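PDB 3E19: FeoA from Thermococcus thioreducens, which probably helps regulate ferrous iron uptake as a small beta-barrel protein of the SH3-like FeoA family. Local coordinates for residues C[5-10]-C[62-67]; C[19-22]-C[26-29]; C[28-33]-C[66-71]; C[40-45]-C[72-77]; C[52-55]-C[60-63]. All blocks are in the same frame, centred on the assembly; numbering follows the deposited sequence.

Contact 1. Residues C[5-10]-C[62-67]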
# COMPACT_ATOMS: atom_id res chain seq x y z
N VAL C 5 34.76 -11.21 -4.72
CA VAL C 5 34.81 -9.85 -5.29
C VAL C 5 33.68 -9.02 -4.77
O VAL C 5 32.67 -9.59 -4.37
CB VAL C 5 34.69 -9.92 -6.82
CG1 VAL C 5 35.90 -10.66 -7.41
CG2 VAL C 5 33.41 -10.55 -7.22
N PRO C 6 33.83 -7.69 -4.76
CA PRO C 6 32.71 -6.82 -4.44
C PRO C 6 31.61 -6.90 -5.47
O PRO C 6 31.85 -7.11 -6.67
CB PRO C 6 33.34 -5.41 -4.42
CG PRO C 6 34.81 -5.65 -4.30
CD PRO C 6 35.06 -6.91 -5.03
N LEU C 7 30.37 -6.73 -5.02
CA LEU C 7 29.26 -6.83 -5.93
C LEU C 7 29.44 -5.80 -7.04
O LEU C 7 29.07 -6.07 -8.16
CB LEU C 7 27.96 -6.63 -5.18
CG LEU C 7 26.69 -6.39 -5.96
CD1 LEU C 7 26.46 -7.56 -6.82
CD2 LEU C 7 25.55 -6.16 -4.95
N SER C 8 30.03 -4.65 -6.73
CA SER C 8 30.34 -3.58 -7.72
C SER C 8 31.18 -4.03 -8.91
O SER C 8 31.18 -3.36 -9.95
CB SER C 8 31.05 -2.42 -7.02
OG SER C 8 32.25 -2.85 -6.38
N GLU C 9 31.91 -5.14 -8.76
CA GLU C 9 32.75 -5.67 -9.82
C GLU C 9 32.13 -6.79 -10.60
O GLU C 9 32.76 -7.30 -11.51
CB GLU C 9 34.14 -6.07 -9.26
CG GLU C 9 34.91 -4.85 -8.89
CD GLU C 9 36.14 -5.11 -8.05
OE1 GLU C 9 36.67 -6.25 -8.06
OE2 GLU C 9 36.57 -4.14 -7.36
N MET C 10 30.89 -7.16 -10.31
CA MET C 10 30.27 -8.28 -10.96
C MET C 10 29.42 -7.82 -12.13
O MET C 10 28.93 -6.72 -12.17
CB MET C 10 29.41 -9.04 -9.98
CG MET C 10 30.22 -9.70 -8.91
SD MET C 10 29.16 -10.44 -7.67
CE MET C 10 28.51 -11.85 -8.60
N PHE C 62 16.24 -5.40 -7.30
CA PHE C 62 16.65 -4.16 -6.69
C PHE C 62 17.66 -3.44 -7.56
O PHE C 62 18.46 -4.07 -8.23
CB PHE C 62 17.29 -4.43 -5.30
CG PHE C 62 16.32 -4.90 -4.30
CD1 PHE C 62 15.42 -4.00 -3.73
CD2 PHE C 62 16.26 -6.25 -3.94
CE1 PHE C 62 14.46 -4.44 -2.81
CE2 PHE C 62 15.32 -6.67 -3.01
CZ PHE C 62 14.42 -5.74 -2.45
N ALA C 63 17.69 -2.12 -7.47
CA ALA C 63 18.78 -1.31 -8.04
C ALA C 63 19.66 -0.90 -6.89
O ALA C 63 19.17 -0.48 -5.80
CB ALA C 63 18.23 -0.07 -8.71
N ILE C 64 20.97 -1.02 -7.09
CA ILE C 64 21.91 -0.59 -6.10
C ILE C 64 22.97 0.27 -6.76
O ILE C 64 23.30 0.07 -7.93
CB ILE C 64 22.52 -1.86 -5.40
CG1 ILE C 64 23.42 -1.47 -4.24
CG2 ILE C 64 23.22 -2.84 -6.41
CD1 ILE C 64 23.72 -2.69 -3.30
N GLY C 65 23.49 1.24 -6.02
CA GLY C 65 24.53 2.09 -6.54
C GLY C 65 25.85 1.38 -6.45
O GLY C 65 26.04 0.54 -5.57
N LYS C 66 26.76 1.71 -7.36
CA LYS C 66 28.10 1.12 -7.35
C LYS C 66 28.82 1.32 -6.04
O LYS C 66 29.54 0.42 -5.55
CB LYS C 66 28.98 1.71 -8.47
CG LYS C 66 28.63 1.20 -9.85
CD LYS C 66 29.85 0.93 -10.71
CE LYS C 66 29.56 -0.25 -11.69
NZ LYS C 66 30.19 -0.05 -13.04
N GLY C 67 28.70 2.51 -5.47
CA GLY C 67 29.32 2.78 -4.14
C GLY C 67 28.88 1.83 -3.04
O GLY C 67 29.73 1.19 -2.39
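Two backbone carbonyls, His48 O and Pro49 O, accept hydrogen bonds from Lys66 NZ, and on its way to them the lysine chain passes Ser8. In the small SH3-like barrel of the FeoA domain, the 3-10 turn after strand 4-6 here meets the junction of strand 60-64 with helix 66-69. With CG beside its backbone N (chi1 -75°), Lys66 runs out in a chain whose further bends carry CE past Ser8 O at 3.9 Å, so the methylene rather than the ammonium group makes the contact within these two segments. From the other direction Ser8 CB rests 3.5 Å from Lys66 O, a van der Waals contact. The turn that presents Ser8 is fixed by bonds of its own, Glu9 N to Pro6 O at 2.9 Å and Met10 N to Leu7 O at 3.0 Å. Across from it, Gly65 occupies the N-cap position of helix 66-69, and its N is hydrogen-bonded to Glu9 OE1 of the second subunit, which ties this corner to the assembly. The rest of the contact is apolar. Leu7 and Ile64 are both buried and both point toward the opposite segment; Leu7 also packs on Val72 and Val44, while Ile64 leans on Met34 and Leu36. Between them the two make a light touch of methyl groups, Leu7 CD2 lying 4.3 Å from Ile64 CD1.

Contact 2. Residues C[19-22]-C[26-29]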
# COMPACT_ATOMS: atom_id res chain seq x y z
N VAL C 19 29.32 -12.93 1.31
CA VAL C 19 30.21 -13.48 2.32
C VAL C 19 30.43 -12.48 3.43
O VAL C 19 30.60 -12.90 4.56
CB VAL C 19 31.57 -14.01 1.74
CG1 VAL C 19 31.32 -15.22 0.86
CG2 VAL C 19 32.40 -12.93 1.02
N ASN C 20 30.37 -11.20 3.13
CA ASN C 20 30.71 -10.16 4.09
C ASN C 20 30.13 -8.84 3.67
O ASN C 20 30.11 -8.55 2.51
CB ASN C 20 32.21 -9.97 4.13
CG ASN C 20 32.68 -9.29 5.39
OD1 ASN C 20 32.81 -9.93 6.45
ND2 ASN C 20 33.02 -8.02 5.28
N ILE C 21 29.68 -8.04 4.62
CA ILE C 21 29.27 -6.69 4.39
C ILE C 21 30.32 -5.80 5.05
O ILE C 21 30.55 -5.95 6.23
CB ILE C 21 27.90 -6.41 5.07
CG1 ILE C 21 26.82 -7.35 4.56
CG2 ILE C 21 27.49 -4.95 4.88
CD1 ILE C 21 26.69 -7.42 3.03
N LEU C 22 30.95 -4.90 4.30
CA LEU C 22 31.97 -3.99 4.85
C LEU C 22 31.30 -2.74 5.42
O LEU C 22 30.43 -2.19 4.79
CB LEU C 22 32.96 -3.54 3.75
CG LEU C 22 33.54 -4.65 2.83
CD1 LEU C 22 34.38 -4.11 1.67
CD2 LEU C 22 34.32 -5.70 3.61
N ASN C 26 25.44 1.37 9.76
CA ASN C 26 24.62 2.05 8.76
C ASN C 26 24.57 1.27 7.45
O ASN C 26 23.53 1.20 6.80
CB ASN C 26 25.14 3.49 8.46
CG ASN C 26 25.40 4.30 9.71
OD1 ASN C 26 24.52 4.44 10.56
ND2 ASN C 26 26.62 4.86 9.82
N ALA C 27 25.72 0.70 7.09
CA ALA C 27 25.88 -0.13 5.87
C ALA C 27 24.98 -1.36 5.92
O ALA C 27 24.19 -1.60 4.99
CB ALA C 27 27.32 -0.57 5.75
N ARG C 28 25.12 -2.14 6.99
CA ARG C 28 24.28 -3.33 7.20
C ARG C 28 22.77 -3.00 7.10
O ARG C 28 22.03 -3.69 6.42
CB ARG C 28 24.64 -4.03 8.53
CG ARG C 28 26.01 -4.70 8.45
CD ARG C 28 26.55 -5.26 9.77
NE ARG C 28 26.62 -4.23 10.81
CZ ARG C 28 27.21 -4.37 12.00
NH1 ARG C 28 27.79 -5.51 12.36
NH2 ARG C 28 27.18 -3.35 12.85
N GLN C 29 22.32 -1.92 7.72
CA GLN C 29 20.89 -1.58 7.66
C GLN C 29 20.45 -1.17 6.26
O GLN C 29 19.34 -1.50 5.80
CB GLN C 29 20.56 -0.49 8.69
CG GLN C 29 20.84 -0.89 10.17
CD GLN C 29 20.67 0.30 11.12
OE1 GLN C 29 21.64 0.87 11.63
NE2 GLN C 29 19.42 0.73 11.29
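Ala27 is the first residue of the helical segment to meet the strand: its CB points toward it and lies 3.6 Å from Leu22 O, just where strand 15-21 gives way to the short connection leading into helix 24-32. The same methyl group is 4.5 Å from Ile21 CG2, a looser apolar contact, so a single small side chain spans the last strand residue and the first one after it. Next comes Arg28, whose aliphatic root does the work. Its CG sits 3.9 Å from Ile21 CG2, the two side chains crossing obliquely, before the chain bends at chi3 and takes the guanidinium elsewhere. Ile21 offers this branch because, with CG1 beside the backbone N (chi1 -59°), CG2 stands anti to N and is turned to the helix. Beyond Arg28 the helix faces another chain, Gln29 packing on Val60 of the third subunit. At the far end of the strand segment Val19 and Asn20 form a classic beta bulge opposite Met73. The arrangement is a strand-to-helix connection in which the helix folds back beside the end of the strand it follows, laid against the SH3-like sheet. No hydrogen bond links the two segments. Leu22 O instead has a weak one from Arg71 NH1, while Ala27 lends it only a methyl neighbour; the contact therefore rests on a few van der Waals touches, with the charge of Arg28 kept out of it.

Contact 3. Residues C[28-33]-C[66-71]; sequences RQKLVS and KGLAGR
Leu68 reaches from the short helix 66-69 to the flank of helix 24-32, and its side chain, with that of Leu31, carries the contact. Its CB points toward the opposite helix, and with CG anti to the backbone N (chi1 -169°) the fork is delivered straight onto Leu31. CG comes to 3.7 Å from Leu31 CD2. Of the two methyl groups, CD1 lies 4.1 Å from Leu31 CG and brushes the aliphatic end of Lys30, whose CE is 4.2 Å from Leu68 CD1. CD2 takes the other side, 3.8 Å from Leu31 CD2 and 4.0 Å from Lys30 CB. The two leucine chains run antiparallel, side by side, so the forks lie alongside each other. An alanine in place of Leu68 would be likely to leave a gap beside Leu31 CD2 and the Lys30 chain, with Leu31 losing its main partner on helix 66-69. At the rim Leu31 CD1 meets Arg71 CB, while the arginine end leads away and NH1 makes a weak hydrogen bond to Leu22 O. Lys30 NZ and Arg71 NH2 stay 6.3 Å apart, like charges that do not touch. The turn is held by Gly70 N to Lys66 O and Arg71 N to Leu68 O. Leu31 also packs on Ile21 and Leu36, and Leu68 on Met34 and on Glu9 of the second subunit. Helix 66-69 fills the link between the last two strands, where SH3-like folds commonly carry a 3-10 turn, and the FeoA domain packs its additional helix 24-32 against it.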
# COMPACT_ATOMS: atom_id res chain seq x y z
N ARG C 28 25.12 -2.14 6.99
CA ARG C 28 24.28 -3.33 7.20
C ARG C 28 22.77 -3.00 7.10
O ARG C 28 22.03 -3.69 6.42
CB ARG C 28 24.64 -4.03 8.53
CG ARG C 28 26.01 -4.70 8.45
CD ARG C 28 26.55 -5.26 9.77
NE ARG C 28 26.62 -4.23 10.81
CZ ARG C 28 27.21 -4.37 12.00
NH1 ARG C 28 27.79 -5.51 12.36
NH2 ARG C 28 27.18 -3.35 12.85
N GLN C 29 22.32 -1.92 7.72
CA GLN C 29 20.89 -1.58 7.66
C GLN C 29 20.45 -1.17 6.26
O GLN C 29 19.34 -1.50 5.80
CB GLN C 29 20.56 -0.49 8.69
CG GLN C 29 20.84 -0.89 10.17
CD GLN C 29 20.67 0.30 11.12
OE1 GLN C 29 21.64 0.87 11.63
NE2 GLN C 29 19.42 0.73 11.29
N LYS C 30 21.30 -0.45 5.54
CA LYS C 30 20.98 -0.08 4.16
C LYS C 30 20.91 -1.32 3.25
O LYS C 30 20.05 -1.43 2.37
CB LYS C 30 22.03 0.89 3.63
CG LYS C 30 21.61 2.34 3.67
CD LYS C 30 22.66 3.22 3.03
CE LYS C 30 23.96 3.20 3.81
NZ LYS C 30 24.73 4.49 3.62
N LEU C 31 21.81 -2.26 3.48
CA LEU C 31 21.91 -3.45 2.64
C LEU C 31 20.91 -4.61 2.96
O LEU C 31 20.45 -5.32 2.06
CB LEU C 31 23.36 -3.93 2.69
CG LEU C 31 24.29 -3.01 1.92
CD1 LEU C 31 25.71 -3.25 2.37
CD2 LEU C 31 24.16 -3.24 0.39
N VAL C 32 20.56 -4.78 4.24
CA VAL C 32 19.75 -5.92 4.63
C VAL C 32 18.35 -5.76 4.03
O VAL C 32 17.71 -6.74 3.70
CB VAL C 32 19.66 -6.05 6.15
CG1 VAL C 32 18.89 -4.85 6.70
CG2 VAL C 32 18.97 -7.38 6.55
N SER C 33 17.93 -4.53 3.79
CA SER C 33 16.63 -4.25 3.17
C SER C 33 16.56 -4.63 1.68
O SER C 33 15.47 -4.64 1.09
CB SER C 33 16.20 -2.78 3.44
OG SER C 33 16.77 -1.83 2.55
N LYS C 66 26.76 1.71 -7.36
CA LYS C 66 28.10 1.12 -7.35
C LYS C 66 28.82 1.32 -6.04
O LYS C 66 29.54 0.42 -5.55
CB LYS C 66 28.98 1.71 -8.47
CG LYS C 66 28.63 1.20 -9.85
CD LYS C 66 29.85 0.93 -10.71
CE LYS C 66 29.56 -0.25 -11.69
NZ LYS C 66 30.19 -0.05 -13.04
N GLY C 67 28.70 2.51 -5.47
CA GLY C 67 29.32 2.78 -4.14
C GLY C 67 28.88 1.83 -3.04
O GLY C 67 29.73 1.19 -2.39
N LEU C 68 27.57 1.69 -2.84
CA LEU C 68 27.07 0.80 -1.80
C LEU C 68 27.38 -0.66 -2.13
O LEU C 68 27.72 -1.44 -1.21
CB LEU C 68 25.56 0.99 -1.52
CG LEU C 68 25.04 0.29 -0.26
CD1 LEU C 68 25.78 0.68 1.04
CD2 LEU C 68 23.53 0.50 -0.09
N ALA C 69 27.31 -1.00 -3.41
CA ALA C 69 27.65 -2.33 -3.92
C ALA C 69 29.12 -2.74 -3.67
O ALA C 69 29.42 -3.91 -3.50
CB ALA C 69 27.30 -2.41 -5.39
N GLY C 70 30.03 -1.77 -3.57
CA GLY C 70 31.39 -2.01 -3.13
C GLY C 70 31.56 -2.57 -1.73
O GLY C 70 32.59 -3.15 -1.39
N ARG C 71 30.55 -2.38 -0.90
CA ARG C 71 30.54 -2.93 0.43
C ARG C 71 30.05 -4.37 0.52
O ARG C 71 30.13 -4.95 1.62
CB ARG C 71 29.64 -2.13 1.37
CG ARG C 71 29.90 -0.67 1.37
CD ARG C 71 31.20 -0.23 1.95
NE ARG C 71 30.96 1.16 2.33
CZ ARG C 71 31.08 1.67 3.56
NH1 ARG C 71 31.51 0.94 4.58
NH2 ARG C 71 30.81 2.96 3.75

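Contact 4. Residues C[40-45]-C[72-77]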
# COMPACT_ATOMS: atom_id res chain seq x y z
N ALA C 40 22.97 -14.93 1.58
CA ALA C 40 22.04 -14.69 0.48
C ALA C 40 22.73 -14.85 -0.86
O ALA C 40 23.91 -14.56 -0.98
CB ALA C 40 21.39 -13.25 0.61
N THR C 41 21.95 -15.31 -1.87
CA THR C 41 22.42 -15.47 -3.24
C THR C 41 21.91 -14.30 -4.07
O THR C 41 20.78 -13.84 -3.92
CB THR C 41 21.98 -16.82 -3.82
OG1 THR C 41 22.53 -17.86 -3.01
CG2 THR C 41 22.40 -17.01 -5.28
N ILE C 42 22.79 -13.77 -4.88
CA ILE C 42 22.52 -12.64 -5.70
C ILE C 42 22.80 -13.01 -7.15
O ILE C 42 23.78 -13.72 -7.44
CB ILE C 42 23.33 -11.39 -5.19
CG1 ILE C 42 23.37 -10.26 -6.22
CG2 ILE C 42 24.74 -11.71 -4.78
CD1 ILE C 42 23.64 -8.98 -5.56
N GLN C 43 21.93 -12.55 -8.05
CA GLN C 43 22.23 -12.52 -9.46
C GLN C 43 22.24 -11.11 -9.97
O GLN C 43 21.33 -10.32 -9.69
CB GLN C 43 21.22 -13.30 -10.29
CG GLN C 43 21.67 -13.45 -11.76
CD GLN C 43 20.61 -14.13 -12.61
OE1 GLN C 43 20.60 -14.01 -13.86
NE2 GLN C 43 19.67 -14.80 -11.95
N VAL C 44 23.27 -10.82 -10.75
CA VAL C 44 23.41 -9.53 -11.37
C VAL C 44 22.69 -9.60 -12.71
O VAL C 44 22.97 -10.51 -13.50
CB VAL C 44 24.86 -9.19 -11.54
CG1 VAL C 44 24.98 -7.79 -12.19
CG2 VAL C 44 25.53 -9.27 -10.15
N LEU C 45 21.75 -8.68 -12.90
CA LEU C 45 20.90 -8.65 -14.10
C LEU C 45 21.36 -7.60 -15.11
O LEU C 45 21.26 -7.83 -16.29
CB LEU C 45 19.45 -8.37 -13.72
CG LEU C 45 18.76 -9.32 -12.76
CD1 LEU C 45 17.30 -9.00 -12.72
CD2 LEU C 45 18.94 -10.76 -13.16
N VAL C 72 29.53 -4.93 -0.57
CA VAL C 72 29.03 -6.28 -0.55
C VAL C 72 30.10 -7.24 -1.13
O VAL C 72 30.38 -7.19 -2.31
CB VAL C 72 27.70 -6.38 -1.30
CG1 VAL C 72 27.14 -7.78 -1.21
CG2 VAL C 72 26.72 -5.38 -0.77
N MET C 73 30.71 -8.10 -0.31
CA MET C 73 31.71 -9.05 -0.84
C MET C 73 31.02 -10.36 -1.17
O MET C 73 30.30 -10.93 -0.33
CB MET C 73 32.84 -9.32 0.20
CG MET C 73 33.64 -8.09 0.56
SD MET C 73 34.40 -7.35 -0.92
CE MET C 73 35.12 -8.90 -1.62
N VAL C 74 31.25 -10.87 -2.35
CA VAL C 74 30.47 -11.97 -2.84
C VAL C 74 31.46 -13.05 -3.27
O VAL C 74 32.49 -12.75 -3.89
CB VAL C 74 29.62 -11.51 -4.02
CG1 VAL C 74 28.76 -12.64 -4.60
CG2 VAL C 74 28.75 -10.35 -3.56
N ARG C 75 31.15 -14.30 -2.95
CA ARG C 75 31.85 -15.41 -3.59
C ARG C 75 31.06 -15.88 -4.81
O ARG C 75 29.90 -16.22 -4.69
CB ARG C 75 32.08 -16.55 -2.63
CG ARG C 75 30.86 -17.22 -2.01
CD ARG C 75 31.38 -18.28 -0.99
NE ARG C 75 32.03 -19.42 -1.64
CZ ARG C 75 32.77 -20.35 -1.01
NH1 ARG C 75 33.27 -21.35 -1.72
NH2 ARG C 75 33.08 -20.24 0.29
N LYS C 76 31.70 -15.83 -5.98
CA LYS C 76 31.05 -16.23 -7.23
C LYS C 76 30.79 -17.71 -7.24
O LYS C 76 31.57 -18.51 -6.67
CB LYS C 76 31.92 -15.87 -8.43
CG LYS C 76 31.95 -14.36 -8.66
CD LYS C 76 32.89 -13.94 -9.83
CE LYS C 76 32.16 -13.95 -11.18
NZ LYS C 76 33.01 -13.26 -12.24
N LEU C 77 29.70 -18.08 -7.89
CA LEU C 77 29.32 -19.49 -7.97
C LEU C 77 29.74 -20.11 -9.30
O LEU C 77 29.96 -19.39 -10.27
CB LEU C 77 27.82 -19.63 -7.74
CG LEU C 77 27.52 -19.59 -6.25
CD1 LEU C 77 26.02 -19.50 -6.06
CD2 LEU C 77 28.14 -20.82 -5.51
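The hydrophobic interior of the SH3-like barrel is where strands 41-46 and 72-76 meet. They are not neighbours in the sheet: strand 15-21 runs between them and pairs with both, and it is the curl of the sheet that lets their side chains touch. The nearest CA atoms, those of Ile42 and Val74, are 8.5 Å apart, and no hydrogen bond joins the two segments. Inside, Ile42 CG2 lies 4.1 Å from Val74 CG1, the two buried side chains crossing at about a right angle, branch against branch. Val74 puts CG1 there by holding it anti to the backbone N (chi1 -180°). On Ile42 it is CG1 that stands anti to N (chi1 165°), which sends the longer arm away from the valine, toward Leu7 and Ile55, and leaves CG2 to make the contact. Strand 15-21 between them bonds to Ile42 through the backbone of Gly16. At the chain end a second and looser touch forms, Thr41 CG2 to Leu77 CD1 at 4.5 Å; Leu77, the exposed last residue, also packs on Ile17 of the middle strand. Around the inner pair the remaining barrel elements close in: Ile42 leans on Ile55 of strand 53-57, on Leu36 and on Leu7 from the turn after strand 4-6, while Met10, just after that turn, reaches Val74.

Contact 5. Residues C[52-55]-C[60-63]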
# COMPACT_ATOMS: atom_id res chain seq x y z
N PRO C 52 23.15 2.45 -12.36
CA PRO C 52 23.10 1.55 -11.19
C PRO C 52 23.34 0.08 -11.60
O PRO C 52 23.39 -0.25 -12.80
CB PRO C 52 21.65 1.72 -10.68
CG PRO C 52 20.86 2.04 -11.87
CD PRO C 52 21.80 2.77 -12.85
N ILE C 53 23.45 -0.79 -10.61
CA ILE C 53 23.41 -2.22 -10.88
C ILE C 53 22.04 -2.75 -10.53
O ILE C 53 21.49 -2.44 -9.45
CB ILE C 53 24.47 -2.93 -10.00
CG1 ILE C 53 25.83 -2.27 -10.18
CG2 ILE C 53 24.55 -4.41 -10.32
CD1 ILE C 53 26.93 -2.87 -9.32
N ILE C 54 21.49 -3.58 -11.39
CA ILE C 54 20.22 -4.22 -11.10
C ILE C 54 20.50 -5.65 -10.71
O ILE C 54 21.11 -6.39 -11.48
CB ILE C 54 19.27 -4.19 -12.32
CG1 ILE C 54 19.11 -2.75 -12.82
CG2 ILE C 54 17.93 -4.90 -12.02
CD1 ILE C 54 18.63 -1.71 -11.77
N ILE C 55 20.05 -6.04 -9.52
CA ILE C 55 20.21 -7.39 -9.01
C ILE C 55 18.88 -8.06 -8.71
O ILE C 55 17.85 -7.40 -8.55
CB ILE C 55 21.08 -7.43 -7.70
CG1 ILE C 55 20.36 -6.67 -6.56
CG2 ILE C 55 22.47 -6.78 -7.92
CD1 ILE C 55 21.06 -6.67 -5.14
N VAL C 60 13.54 -11.17 -6.00
CA VAL C 60 13.11 -9.79 -5.96
C VAL C 60 14.19 -8.90 -6.57
O VAL C 60 15.39 -9.04 -6.23
CB VAL C 60 12.80 -9.34 -4.50
CG1 VAL C 60 12.40 -7.86 -4.46
CG2 VAL C 60 11.74 -10.29 -3.85
N ARG C 61 13.77 -7.96 -7.43
CA ARG C 61 14.70 -7.08 -8.13
C ARG C 61 14.97 -5.77 -7.38
O ARG C 61 14.04 -5.10 -6.92
CB ARG C 61 14.24 -6.82 -9.58
CG ARG C 61 14.24 -8.13 -10.40
CD ARG C 61 13.95 -7.96 -11.93
NE ARG C 61 14.05 -6.58 -12.45
CZ ARG C 61 14.40 -6.27 -13.71
NH1 ARG C 61 14.44 -4.99 -14.10
NH2 ARG C 61 14.72 -7.22 -14.58
N PHE C 62 16.24 -5.40 -7.30
CA PHE C 62 16.65 -4.16 -6.69
C PHE C 62 17.66 -3.44 -7.56
O PHE C 62 18.46 -4.07 -8.23
CB PHE C 62 17.29 -4.43 -5.30
CG PHE C 62 16.32 -4.90 -4.30
CD1 PHE C 62 15.42 -4.00 -3.73
CD2 PHE C 62 16.26 -6.25 -3.94
CE1 PHE C 62 14.46 -4.44 -2.81
CE2 PHE C 62 15.32 -6.67 -3.01
CZ PHE C 62 14.42 -5.74 -2.45
N ALA C 63 17.69 -2.12 -7.47
CA ALA C 63 18.78 -1.31 -8.04
C ALA C 63 19.66 -0.90 -6.89
O ALA C 63 19.17 -0.48 -5.80
CB ALA C 63 18.23 -0.07 -8.71
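Ile54 and Ala63 pack tightly across the hairpin of strands 53-57 and 60-64, with Ile54 CD1 only 3.5 Å from Ala63 CB, closer than usual carbon contact. They form an antiparallel non-hydrogen-bonded pair. Next to it Ile55 and Phe62 form the hydrogen-bonded pair: Ile55 N donates to Phe62 O at 2.8 Å and Phe62 N to Ile55 O at 2.9 Å, both nearly straight (167° and 164°). On the buried face carrying Ile55 and Phe62, Ile55 CG1 meets Phe62 CB at 4.0 Å, while the phenyl ring leads away to Met34 of its own chain and to Val32 of the third subunit. The outer side is looser. There exposed Arg61 bends at chi3 and lays one face of its guanidinium over Ile54 CG2, which sits 3.9 Å above that plane and toward its rim; Glu46 offers the charge only a long, weak ion pair. A serine in place of Ile54 would probably cost Ala63 CB its close methyl partner and leave the guanidinium without its apolar rest, freer to turn. Backbone bonds thus set the pairing, and apolar contact, more than charge, dresses the outer face.

Overall arrangement
Contacts 1, 2, 4 and 5 all reach the antiparallel sheet of the barrel; the centres of 1, 4 and 5 lie about 9 to 12 Å apart. Contacts 1 and 4 join where Leu7 CD1 comes to 3.4 Å from Ile42 CD1; contacts 4 and 5 do so where Ile42 CD1 lies 3.4 Å from Ile55 CG2. Contacts 2 and 3 share Arg28 and Gln29 of helix 24-32, their centres about 6 Å apart, and Leu31 CD2 reaches the barrel 3.5 Å from Val72 CG2. Contact 3 also shares Lys66 and Gly67 with contact 1. Contacts 2 and 5 are remote, with centres about 17 Å apart, yet both touch the third subunit.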